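PDB 6YGA: N-alpha-acetyltransferase 35, NatC auxiliary subunit from Saccharomyces cerevisiae, which serves as the auxiliary subunit MAK10 of the NatC complex, which acetylates the N-terminal Met of the L-A virus Gag protein. Local coordinates for residues L165-V171 with R340-L345. Residues are numbered along the deposited sequence; the frame is centred on the assembly and turned at random.
Sequences LLSAGIV and RILFPL. With EDO (1,2-ethanediol), chain Z.
This is an apolar contact in which the last turn of one helix and the loop after it pack against a second helix, in the alpha-helical body of the subunit. After helix 142-167 the chain leaves helical phi/psi at Gly169, whose positive phi (70°) turns it so that Ile170 and Val171 run along helix 337-347; Gly169 N still bonds to Leu166 O at 3.1 Å. Ile341 is the most deeply covered residue, its CA 5.8 Å from that of Ile170. With chi1 m and chi2 t, it fits into the bend of the turn: CG2 lies 3.7 Å from Leu165 CB, CD1 3.8 Å from Leu166 CD2, and CG1 3.6 Å from Val171 CG2. Ile170, m at both chi angles, points at the helix, placing CG1 3.9 Å from Leu345 CG. Leu165 also reaches Leu345, CD2 to CD1 at 4.0 Å, and Leu237 of helix 235-238 touches both leucines. No hydrogen bond crosses; the Arg340 guanidinium passes Val171 to a salt bridge with Asp176, and its NE bonds to Arg335 O. At Pro344, whose nitrogen has no hydrogen to give the preceding turn, the helix kinks, and the ring's CG meets Ile170 CG2 at 3.5 Å.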
ATOM      1  N   LEU B 165      16.257   1.018   8.532  1.00 54.89           N
ATOM      2  CA  LEU B 165      15.512   1.775   7.531  1.00 55.18           C
ATOM      3  C   LEU B 165      14.043   1.896   7.911  1.00 55.44           C
ATOM      4  O   LEU B 165      13.450   2.975   7.789  1.00 56.11           O
ATOM      5  CB  LEU B 165      15.652   1.111   6.160  1.00 53.82           C
ATOM      6  CG  LEU B 165      17.034   1.117   5.507  1.00 52.92           C
ATOM      7  CD1 LEU B 165      16.998   0.395   4.170  1.00 51.79           C
ATOM      8  CD2 LEU B 165      17.511   2.540   5.327  1.00 53.23           C
ATOM      9  N   LEU B 166      13.438   0.798   8.378  1.00 54.43           N
ATOM     10  CA  LEU B 166      12.031   0.831   8.762  1.00 52.73           C
ATOM     11  C   LEU B 166      11.805   1.649  10.026  1.00 53.56           C
ATOM     12  O   LEU B 166      10.713   2.197  10.216  1.00 55.26           O
ATOM     13  CB  LEU B 166      11.500  -0.588   8.954  1.00 52.20           C
ATOM     14  CG  LEU B 166      11.295  -1.395   7.671  1.00 51.26           C
ATOM     15  CD1 LEU B 166      10.790  -2.790   7.988  1.00 51.65           C
ATOM     16  CD2 LEU B 166      10.332  -0.671   6.742  1.00 48.72           C
ATOM     17  N   SER B 167      12.813   1.747  10.899  1.00 54.25           N
ATOM     18  CA  SER B 167      12.639   2.501  12.136  1.00 56.77           C
ATOM     19  C   SER B 167      12.409   3.983  11.879  1.00 58.24           C
ATOM     20  O   SER B 167      11.852   4.672  12.740  1.00 60.51           O
ATOM     21  CB  SER B 167      13.852   2.312  13.049  1.00 57.69           C
ATOM     22  OG  SER B 167      15.024   2.852  12.463  1.00 58.38           O
ATOM     23  N   ALA B 168      12.818   4.488  10.716  1.00 58.21           N
ATOM     24  CA  ALA B 168      12.612   5.895  10.397  1.00 59.16           C
ATOM     25  C   ALA B 168      11.157   6.226  10.090  1.00 59.87           C
ATOM     26  O   ALA B 168      10.812   7.410  10.026  1.00 61.32           O
ATOM     27  CB  ALA B 168      13.493   6.295   9.215  1.00 58.44           C
ATOM     28  N   GLY B 169      10.303   5.222   9.904  1.00 61.16           N
ATOM     29  CA  GLY B 169       8.903   5.472   9.622  1.00 63.34           C
ATOM     30  C   GLY B 169       8.621   6.069   8.263  1.00 61.84           C
ATOM     31  O   GLY B 169       7.595   6.729   8.091  1.00 61.87           O
ATOM     32  N   ILE B 170       9.503   5.852   7.287  1.00 61.24           N
ATOM     33  CA  ILE B 170       9.307   6.438   5.964  1.00 65.54           C
ATOM     34  C   ILE B 170       8.124   5.785   5.259  1.00 68.82           C
ATOM     35  O   ILE B 170       7.199   6.468   4.802  1.00 73.02           O
ATOM     36  CB  ILE B 170      10.595   6.320   5.129  1.00 65.86           C
ATOM     37  CG1 ILE B 170      11.716   7.164   5.746  1.00 65.61           C
ATOM     38  CG2 ILE B 170      10.330   6.719   3.689  1.00 66.77           C
ATOM     39  CD1 ILE B 170      11.337   8.611   6.001  1.00 65.32           C
ATOM     40  N   VAL B 171       8.133   4.457   5.159  1.00 67.26           N
ATOM     41  CA  VAL B 171       7.047   3.727   4.513  1.00 66.48           C
ATOM     42  C   VAL B 171       6.232   2.978   5.561  1.00 69.16           C
ATOM     43  O   VAL B 171       6.503   3.075   6.763  1.00 69.49           O
ATOM     44  CB  VAL B 171       7.582   2.764   3.439  1.00 59.74           C
ATOM     45  CG1 VAL B 171       8.340   3.534   2.364  1.00 56.39           C
ATOM     46  CG2 VAL B 171       8.464   1.704   4.070  1.00 58.64           C
ATOM     47  N   ARG B 340      12.831   3.349  -2.084  1.00 38.23           N
ATOM     48  CA  ARG B 340      11.779   4.272  -1.670  1.00 37.90           C
ATOM     49  C   ARG B 340      11.964   4.712  -0.223  1.00 41.41           C
ATOM     50  O   ARG B 340      11.631   5.848   0.130  1.00 45.11           O
ATOM     51  CB  ARG B 340      10.405   3.638  -1.878  1.00 36.92           C
ATOM     52  CG  ARG B 340      10.050   3.459  -3.343  1.00 37.93           C
ATOM     53  CD  ARG B 340       8.573   3.184  -3.561  1.00 39.04           C
ATOM     54  NE  ARG B 340       8.175   1.854  -3.107  1.00 41.02           N
ATOM     55  CZ  ARG B 340       7.455   1.619  -2.015  1.00 41.47           C
ATOM     56  NH1 ARG B 340       7.047   2.627  -1.255  1.00 39.02           N
ATOM     57  NH2 ARG B 340       7.137   0.374  -1.686  1.00 41.86           N
ATOM     58  N   ILE B 341      12.477   3.831   0.636  1.00 41.99           N
ATOM     59  CA  ILE B 341      12.845   4.261   1.981  1.00 43.55           C
ATOM     60  C   ILE B 341      14.079   5.146   1.927  1.00 44.17           C
ATOM     61  O   ILE B 341      14.203   6.117   2.683  1.00 45.34           O
ATOM     62  CB  ILE B 341      13.076   3.043   2.893  1.00 46.05           C
ATOM     63  CG1 ILE B 341      11.834   2.156   2.934  1.00 47.18           C
ATOM     64  CG2 ILE B 341      13.466   3.493   4.302  1.00 45.98           C
ATOM     65  CD1 ILE B 341      12.029   0.873   3.730  1.00 47.51           C
ATOM     66  N   LEU B 342      15.008   4.828   1.025  1.00 44.93           N
ATOM     67  CA  LEU B 342      16.297   5.507   1.005  1.00 48.03           C
ATOM     68  C   LEU B 342      16.150   6.977   0.633  1.00 49.48           C
ATOM     69  O   LEU B 342      16.826   7.839   1.211  1.00 50.35           O
ATOM     70  CB  LEU B 342      17.239   4.794   0.034  1.00 50.17           C
ATOM     71  CG  LEU B 342      18.721   5.142   0.160  1.00 54.05           C
ATOM     72  CD1 LEU B 342      19.220   4.770   1.542  1.00 55.89           C
ATOM     73  CD2 LEU B 342      19.522   4.427  -0.915  1.00 54.33           C
ATOM     74  N   PHE B 343      15.257   7.285  -0.311  1.00 46.71           N
ATOM     75  CA  PHE B 343      15.167   8.649  -0.828  1.00 45.77           C
ATOM     76  C   PHE B 343      14.856   9.682   0.253  1.00 44.32           C
ATOM     77  O   PHE B 343      15.624  10.651   0.379  1.00 46.21           O
ATOM     78  CB  PHE B 343      14.155   8.698  -1.979  1.00 44.11           C
ATOM     79  CG  PHE B 343      13.667  10.078  -2.288  1.00 43.19           C
ATOM     80  CD1 PHE B 343      14.491  11.002  -2.915  1.00 40.22           C
ATOM     81  CD2 PHE B 343      12.381  10.456  -1.951  1.00 43.05           C
ATOM     82  CE1 PHE B 343      14.037  12.274  -3.193  1.00 38.09           C
ATOM     83  CE2 PHE B 343      11.920  11.726  -2.228  1.00 38.67           C
ATOM     84  CZ  PHE B 343      12.748  12.637  -2.850  1.00 36.07           C
ATOM     85  N   PRO B 344      13.798   9.552   1.067  1.00 43.64           N
ATOM     86  CA  PRO B 344      13.570  10.596   2.083  1.00 46.55           C
ATOM     87  C   PRO B 344      14.687  10.695   3.107  1.00 48.63           C
ATOM     88  O   PRO B 344      14.993  11.803   3.564  1.00 50.83           O
ATOM     89  CB  PRO B 344      12.235  10.180   2.720  1.00 44.84           C
ATOM     90  CG  PRO B 344      11.575   9.332   1.693  1.00 42.63           C
ATOM     91  CD  PRO B 344      12.704   8.565   1.077  1.00 42.26           C
ATOM     92  N   LEU B 345      15.314   9.574   3.475  1.00 48.72           N
ATOM     93  CA  LEU B 345      16.427   9.630   4.420  1.00 48.45           C
ATOM     94  C   LEU B 345      17.672  10.231   3.782  1.00 47.85           C
ATOM     95  O   LEU B 345      18.433  10.937   4.454  1.00 47.72           O
ATOM     96  CB  LEU B 345      16.727   8.232   4.958  1.00 50.10           C
ATOM     97  CG  LEU B 345      15.559   7.583   5.697  1.00 50.56           C
ATOM     98  CD1 LEU B 345      15.883   6.147   6.081  1.00 50.95           C
ATOM     99  CD2 LEU B 345      15.212   8.411   6.921  1.00 49.52           C
TER
HETATM  100  C1  EDO Z 815       4.201   6.104   8.517  1.00 75.51           C
HETATM  101  O1  EDO Z 815       4.764   5.795   7.237  1.00 76.50           O
HETATM  102  C2  EDO Z 815       4.188   4.851   9.384  1.00 73.99           C
HETATM  103  O2  EDO Z 815       5.532   4.405   9.600  1.00 71.90           O